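Local coordinates for protein sulfate adenylyltransferase (Allochromatium vinosum, PDB 4DNX) that catalyses the transfer of the adenylyl group of ATP to sulfate, giving adenosine 5'-phosphosulfate and diphosphate, at residues V34-S38 with Q39-N43; E88-D91 with A92-G95. All coordinates share one frame; numbering follows the deposited sequence.

Contact 1: V34-S38 with Q39-N43; sequences VIVSS and QAAGN
Ser-37 forms the N-cap of helix 38-48, reaching forward to Ala-40 where the chain leaves strand 33-35 in the PUA-like region. Its OG accepts from Ala-40 N at 3.0 Å in an almost straight bond (N-H...O 171°), engaging one of the amides of the first helical turn. A chi1 of 67°, with OG between backbone N and carbonyl carbon, turns the hydroxyl onto that amide. The same OG is hydrogen-bonded to Gln-152 OE1, and Gln-152 NE2 in turn bonds Gln-39 OE1, so one carboxamide bonds both the capping residue and a residue of the first turn. On the neighbouring residue, Ser-38 OG binds Asn-105 and Asp-268. Without the Ser-37 hydroxyl, as with an alanine here, the Ala-40 amide would probably lose its cap and Gln-152 OE1 this donor. Regular helix bonding begins at once: Ala-41 N donates to Ser-37 O and Gly-42 N to Ser-38 O, both at 2.9 Å. Apolar contact completes the start as a hydrophobic staple, joining the residue before the cap to the helix's fourth. Here Val-36 CG2 lies 4.0 Å from Ala-41 CB, while Val-36 CB meets Ala-40 CB at 3.9 Å.

Contact 2: E88-D91 with A92-G95; sequences ESAD and AIAG
Ala-90 and Ile-93 meet across a tight local turn of the chain on the protein surface, in the loop between strands 86-87 and 98-102. Two overlapping type I beta turns make it up, and it is instructive to follow its four successive amides, from Asp-91 to Ala-94, and ask what each one finds.

The first is met by a side chain. Ser-89 OG accepts from Asp-91 N at 3.0 Å with an N-H...O angle of 160°, an ST turn at the entry. The next amide is served by solvent: a water accepts from Ala-92 N and donates to Ser-89 O, each at 2.8 Å, linking Ser-89 and Ala-92 through solvent. Ile-93 N then turns back to Ala-90 O at 3.1 Å, approaching well above the carbonyl plane, 56° out of it, so this bond does not follow a lone pair. Last, Ala-94 N reaches Asp-91 O at 3.3 Å, a weak bond that closes the second beta turn.

Carbon contacts follow the same curve. A chi1 of 57° folds Ile-93 CG1 back over its own main chain, to 3.4 Å from Ala-90 O and 4.2 Å from Ala-90 CB. The methyl of Ala-94 rests near Asp-91 O.

All four amides thus have an acceptor: a hydroxyl, a water and two carbonyls, one approached from above its plane and the other held weakly. The chemistry implies a turn whose shape rests on short-range backbone bonding, one serine hydroxyl and a bridging water, with little apolar contact between its two halves.

Read from the N terminus, contact 1 comes first, closing the short passage from strand 33-35 into helix 38-48; contact 2 opens much later, folding the loop that leads from strand 86-87 to strand 98-102. The two are in series, neither nested nor crossed, and their centres lie about 15 Å apart. They nevertheless meet in space: Val-34 CG1 packs against Ile-93 CG2 at 3.8 Å. Beside this touch, strand 33-35 runs parallel to strand 98-102, with backbone bonds from Val-34 to Ala-100 and Arg-102. The loop of contact 2 therefore delivers the chain to the strand that pairs with the one on which contact 1 begins, all within the PUA-like region.

Contact 1: V34-S38 with Q39-N43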
loop_
_atom_site.group_PDB
_atom_site.type_symbol
_atom_site.label_atom_id
_atom_site.label_comp_id
_atom_site.label_asym_id
_atom_site.label_seq_id
_atom_site.Cartn_x
_atom_site.Cartn_y
_atom_site.Cartn_z
ATOM N N VAL A 34 16.724 16.451 -15.214
ATOM C CA VAL A 34 16.003 17.735 -15.113
ATOM C C VAL A 34 15.052 17.575 -13.951
ATOM O O VAL A 34 14.559 16.481 -13.735
ATOM C CB VAL A 34 15.184 18.092 -16.381
ATOM C CG1 VAL A 34 16.127 18.509 -17.564
ATOM C CG2 VAL A 34 14.242 16.960 -16.786
ATOM N N ILE A 35 14.800 18.664 -13.218
ATOM C CA ILE A 35 13.716 18.650 -12.183
ATOM C C ILE A 35 12.426 19.089 -12.883
ATOM O O ILE A 35 12.387 20.163 -13.508
ATOM C CB ILE A 35 14.074 19.598 -10.985
ATOM C CG1 ILE A 35 15.336 19.087 -10.246
ATOM C CG2 ILE A 35 12.820 19.807 -10.091
ATOM C CD1 ILE A 35 16.176 20.225 -9.595
ATOM N N VAL A 36 11.386 18.257 -12.826
ATOM C CA VAL A 36 10.169 18.511 -13.606
ATOM C C VAL A 36 9.178 19.340 -12.765
ATOM O O VAL A 36 9.412 19.558 -11.569
ATOM C CB VAL A 36 9.504 17.176 -14.103
ATOM C CG1 VAL A 36 10.476 16.434 -15.023
ATOM C CG2 VAL A 36 9.023 16.249 -12.964
ATOM N N SER A 37 8.094 19.808 -13.376
ATOM C CA SER A 37 7.070 20.511 -12.558
ATOM C C SER A 37 6.297 19.528 -11.686
ATOM O O SER A 37 6.241 18.312 -11.950
ATOM C CB SER A 37 6.079 21.257 -13.450
ATOM O OG SER A 37 5.289 20.342 -14.218
ATOM N N SER A 38 5.633 20.050 -10.663
ATOM C CA SER A 38 4.743 19.170 -9.884
ATOM C C SER A 38 3.649 18.532 -10.777
ATOM O O SER A 38 3.252 17.348 -10.528
ATOM C CB SER A 38 4.164 19.950 -8.679
ATOM O OG SER A 38 3.335 19.170 -7.851
ATOM N N GLN A 39 3.159 19.268 -11.797
ATOM C CA GLN A 39 2.163 18.731 -12.724
ATOM C C GLN A 39 2.726 17.520 -13.491
ATOM O O GLN A 39 2.087 16.470 -13.518
ATOM C CB GLN A 39 1.637 19.827 -13.686
ATOM C CG GLN A 39 0.816 19.261 -14.841
ATOM C CD GLN A 39 0.263 20.385 -15.707
ATOM O OE1 GLN A 39 0.640 20.540 -16.893
ATOM N NE2 GLN A 39 -0.624 21.186 -15.122
ATOM N N ALA A 40 3.918 17.662 -14.049
ATOM C CA ALA A 40 4.529 16.527 -14.736
ATOM C C ALA A 40 4.798 15.375 -13.760
ATOM O O ALA A 40 4.729 14.189 -14.144
ATOM C CB ALA A 40 5.815 16.950 -15.440
ATOM N N ALA A 41 5.254 15.688 -12.538
ATOM C CA ALA A 41 5.526 14.612 -11.566
ATOM C C ALA A 41 4.253 13.816 -11.247
ATOM O O ALA A 41 4.284 12.583 -11.095
ATOM C CB ALA A 41 6.207 15.181 -10.280
ATOM N N GLY A 42 3.136 14.513 -11.088
ATOM C CA GLY A 42 1.849 13.836 -10.829
ATOM C C GLY A 42 1.442 12.983 -12.023
ATOM O O GLY A 42 0.919 11.867 -11.872
ATOM N N ASN A 43 1.680 13.507 -13.216
ATOM C CA ASN A 43 1.383 12.779 -14.459
ATOM C C ASN A 43 2.209 11.481 -14.423
ATOM O O ASN A 43 1.703 10.375 -14.765
ATOM C CB ASN A 43 1.821 13.605 -15.696
ATOM C CG ASN A 43 0.865 14.774 -16.046
ATOM O OD1 ASN A 43 -0.265 14.828 -15.585
ATOM N ND2 ASN A 43 1.333 15.681 -16.905
#

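Contact 2: E88-D91 with A92-G95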
loop_
_atom_site.group_PDB
_atom_site.type_symbol
_atom_site.label_atom_id
_atom_site.label_comp_id
_atom_site.label_asym_id
_atom_site.label_seq_id
_atom_site.Cartn_x
_atom_site.Cartn_y
_atom_site.Cartn_z
ATOM N N GLU A 88 11.531 25.072 -18.614
ATOM C CA GLU A 88 12.015 26.365 -19.032
ATOM C C GLU A 88 13.042 26.207 -20.183
ATOM O O GLU A 88 13.062 26.981 -21.157
ATOM C CB GLU A 88 12.643 27.043 -17.814
ATOM C CG GLU A 88 13.172 28.430 -18.095
ATOM C CD GLU A 88 12.107 29.336 -18.680
ATOM O OE1 GLU A 88 10.940 29.252 -18.222
ATOM O OE2 GLU A 88 12.441 30.118 -19.608
ATOM N N SER A 89 13.875 25.176 -20.084
ATOM C CA SER A 89 14.902 24.928 -21.098
ATOM C C SER A 89 15.307 23.448 -21.141
ATOM O O SER A 89 15.279 22.775 -20.122
ATOM C CB SER A 89 16.132 25.796 -20.790
ATOM O OG SER A 89 17.229 25.391 -21.574
ATOM N N ALA A 90 15.712 22.960 -22.310
ATOM C CA ALA A 90 16.241 21.594 -22.423
ATOM C C ALA A 90 17.778 21.573 -22.514
ATOM O O ALA A 90 18.358 20.554 -22.915
ATOM C CB ALA A 90 15.607 20.874 -23.618
ATOM N N ASP A 91 18.432 22.680 -22.139
ATOM C CA ASP A 91 19.914 22.778 -22.221
ATOM C C ASP A 91 20.695 21.707 -21.441
ATOM O O ASP A 91 21.678 21.172 -21.955
ATOM C CB ASP A 91 20.420 24.179 -21.824
ATOM C CG ASP A 91 20.023 25.259 -22.829
ATOM O OD1 ASP A 91 19.783 24.922 -24.012
ATOM O OD2 ASP A 91 19.938 26.450 -22.429
ATOM N N ALA A 92 20.262 21.395 -20.223
ATOM C CA ALA A 92 20.923 20.359 -19.416
ATOM C C ALA A 92 20.884 18.960 -20.051
ATOM O O ALA A 92 21.729 18.131 -19.770
ATOM C CB ALA A 92 20.340 20.316 -18.004
ATOM N N ILE A 93 19.911 18.698 -20.914
ATOM C CA ILE A 93 19.794 17.379 -21.537
ATOM C C ILE A 93 19.949 17.428 -23.066
ATOM O O ILE A 93 19.518 16.504 -23.783
ATOM C CB ILE A 93 18.448 16.726 -21.170
ATOM C CG1 ILE A 93 17.289 17.630 -21.588
ATOM C CG2 ILE A 93 18.419 16.386 -19.668
ATOM C CD1 ILE A 93 15.896 16.949 -21.530
ATOM N N ALA A 94 20.572 18.501 -23.555
ATOM C CA ALA A 94 20.774 18.697 -24.992
ATOM C C ALA A 94 21.498 17.498 -25.605
ATOM O O ALA A 94 22.605 17.137 -25.186
ATOM C CB ALA A 94 21.548 19.996 -25.255
ATOM N N GLY A 95 20.827 16.841 -26.548
ATOM C CA GLY A 95 21.424 15.739 -27.297
ATOM C C GLY A 95 21.392 14.395 -26.602
ATOM O O GLY A 95 21.891 13.402 -27.150
HETATM O O HOH W 1 17.816 22.216 -19.118
#